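Local coordinates for Epf (Streptococcus pyogenes, PDB 4ES8), which is a cell surface adhesin that binds to cells through an N-terminal domain containing a carbohydrate-binding module, at residues A[50-55]-A[143-148]. Sequence-based numbering, arbitrary orientation. Where two conformers were deposited one is given.
Sequences DSYVFH and DSFKIS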
# COMPACT_ATOMS: atom_id res chain seq x y z
N ASP A 50 -11.97 18.67 -9.55
CA ASP A 50 -10.83 17.88 -9.07
C ASP A 50 -10.64 18.05 -7.54
O ASP A 50 -10.02 17.21 -6.92
CB ASP A 50 -9.57 18.41 -9.81
CG ASP A 50 -8.27 17.70 -9.51
OD1 ASP A 50 -8.28 16.45 -9.48
OD2 ASP A 50 -7.24 18.39 -9.37
N SER A 51 -11.19 19.15 -6.96
CA SER A 51 -10.96 19.53 -5.57
C SER A 51 -12.08 19.15 -4.62
O SER A 51 -13.26 19.40 -4.89
CB SER A 51 -10.72 21.03 -5.48
OG SER A 51 -9.58 21.36 -6.26
N TYR A 52 -11.68 18.58 -3.47
CA TYR A 52 -12.61 18.11 -2.44
C TYR A 52 -12.29 18.73 -1.10
O TYR A 52 -11.12 18.86 -0.73
CB TYR A 52 -12.48 16.58 -2.29
CG TYR A 52 -13.12 15.81 -3.43
CD1 TYR A 52 -12.51 15.73 -4.68
CD2 TYR A 52 -14.36 15.19 -3.26
CE1 TYR A 52 -13.11 15.04 -5.73
CE2 TYR A 52 -14.97 14.50 -4.30
CZ TYR A 52 -14.35 14.45 -5.55
OH TYR A 52 -14.94 13.76 -6.58
N VAL A 53 -13.34 19.02 -0.33
CA VAL A 53 -13.22 19.52 1.03
C VAL A 53 -13.99 18.61 1.98
O VAL A 53 -14.78 17.77 1.54
CB VAL A 53 -13.69 20.98 1.17
CG1 VAL A 53 -12.91 21.91 0.24
CG2 VAL A 53 -15.20 21.09 0.95
N PHE A 54 -13.77 18.77 3.28
CA PHE A 54 -14.33 17.88 4.28
C PHE A 54 -15.85 18.01 4.38
O PHE A 54 -16.39 19.12 4.35
CB PHE A 54 -13.65 18.14 5.64
CG PHE A 54 -13.95 17.10 6.69
CD1 PHE A 54 -13.28 15.90 6.70
CD2 PHE A 54 -14.87 17.36 7.70
CE1 PHE A 54 -13.54 14.94 7.69
CE2 PHE A 54 -15.11 16.42 8.71
CZ PHE A 54 -14.45 15.21 8.70
N HIS A 55 -16.54 16.85 4.47
CA HIS A 55 -18.00 16.74 4.50
C HIS A 55 -18.47 16.74 5.94
O HIS A 55 -18.58 15.68 6.59
CB HIS A 55 -18.40 15.44 3.77
CG HIS A 55 -19.87 15.13 3.67
ND1 HIS A 55 -20.65 14.82 4.79
CD2 HIS A 55 -20.64 14.99 2.56
CE1 HIS A 55 -21.86 14.53 4.32
NE2 HIS A 55 -21.90 14.61 2.99
N ASP A 143 -9.41 18.81 6.47
CA ASP A 143 -8.62 18.06 5.50
C ASP A 143 -9.23 18.27 4.11
O ASP A 143 -10.42 18.58 3.98
CB ASP A 143 -8.58 16.56 5.85
CG ASP A 143 -7.48 15.77 5.16
OD1 ASP A 143 -6.51 16.41 4.62
OD2 ASP A 143 -7.57 14.52 5.14
N SER A 144 -8.40 18.16 3.09
CA SER A 144 -8.82 18.37 1.72
C SER A 144 -7.92 17.59 0.80
O SER A 144 -6.86 17.11 1.24
CB SER A 144 -8.75 19.86 1.38
OG SER A 144 -7.40 20.28 1.44
N PHE A 145 -8.34 17.43 -0.45
CA PHE A 145 -7.50 16.74 -1.42
C PHE A 145 -7.98 17.02 -2.82
O PHE A 145 -9.11 17.51 -3.01
CB PHE A 145 -7.47 15.19 -1.21
CG PHE A 145 -8.70 14.43 -1.68
CD1 PHE A 145 -9.81 14.29 -0.84
CD2 PHE A 145 -8.72 13.81 -2.92
CE1 PHE A 145 -10.95 13.60 -1.28
CE2 PHE A 145 -9.86 13.12 -3.36
CZ PHE A 145 -10.97 13.01 -2.53
N LYS A 146 -7.10 16.69 -3.79
CA LYS A 146 -7.39 16.78 -5.22
C LYS A 146 -7.22 15.41 -5.82
O LYS A 146 -6.27 14.72 -5.47
CB LYS A 146 -6.47 17.78 -5.94
CG LYS A 146 -6.69 19.25 -5.59
CD LYS A 146 -6.23 20.16 -6.74
CE LYS A 146 -4.73 20.27 -6.90
NZ LYS A 146 -4.34 20.71 -8.27
N ILE A 147 -8.13 14.99 -6.72
CA ILE A 147 -7.98 13.65 -7.32
C ILE A 147 -6.60 13.55 -7.97
O ILE A 147 -5.91 12.53 -7.82
CB ILE A 147 -9.09 13.42 -8.36
CG1 ILE A 147 -10.47 13.40 -7.70
CG2 ILE A 147 -8.84 12.11 -9.14
CD1 ILE A 147 -11.65 13.29 -8.73
N SER A 148 -6.21 14.63 -8.67
CA SER A 148 -4.95 14.70 -9.43
C SER A 148 -3.69 14.62 -8.53
O SER A 148 -2.59 14.47 -9.07
CB SER A 148 -4.91 15.98 -10.26
OG SER A 148 -4.92 17.12 -9.43
O HOH W 1 -6.69 20.64 -10.65
O HOH W 2 -11.91 20.79 4.20
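Tyr52 and Phe145 sit across from each other as the hydrogen-bonded pair of a short antiparallel ladder, joining strands 51-54 and 144-146 in the sheet that also holds 41-46, 97-105 and 186-194, an all-antiparallel architecture consistent with the beta-sandwich of a carbohydrate-binding module. Tyr52 N reaches Phe145 O at 2.8 Å, almost in line with the carbonyl, and Phe145 N returns a bond to Tyr52 O. Both rings turn to the same side of the sheet and lie nearly parallel, planes at 8°, yet slid so far apart that they barely overlap. Phe145 CZ sits 3.6 Å from Tyr52 CG, over one face of the tyrosine ring, while Tyr52 CB makes a CH-pi contact over a face of the phenylalanine. A chi1 of 76° puts Phe145 CG between its own backbone N and carbonyl carbon. Ile147 extends the apolar patch, its CG1 3.7 Å from Tyr52 CE1. Farther out, Ala100 and Leu191 pack against the tyrosine, whose OH bonds to Ser98, and Phe43 meets Phe145 edge-to-face.

Beyond the ladder, Asp50 O accepts a bond from Ile147 N. Lys146 NZ forms a long salt bridge to Asp50 OD2, and a water that donates to this oxygen accepts a weak bond from Lys146 NZ. The Asp50 carboxylate holds Ser148 twice, each oxygen through its syn lone pair: Asp50 OD1 accepts from Ser148 N at 2.9 Å and Asp50 OD2 from Ser148 OG at 2.6 Å.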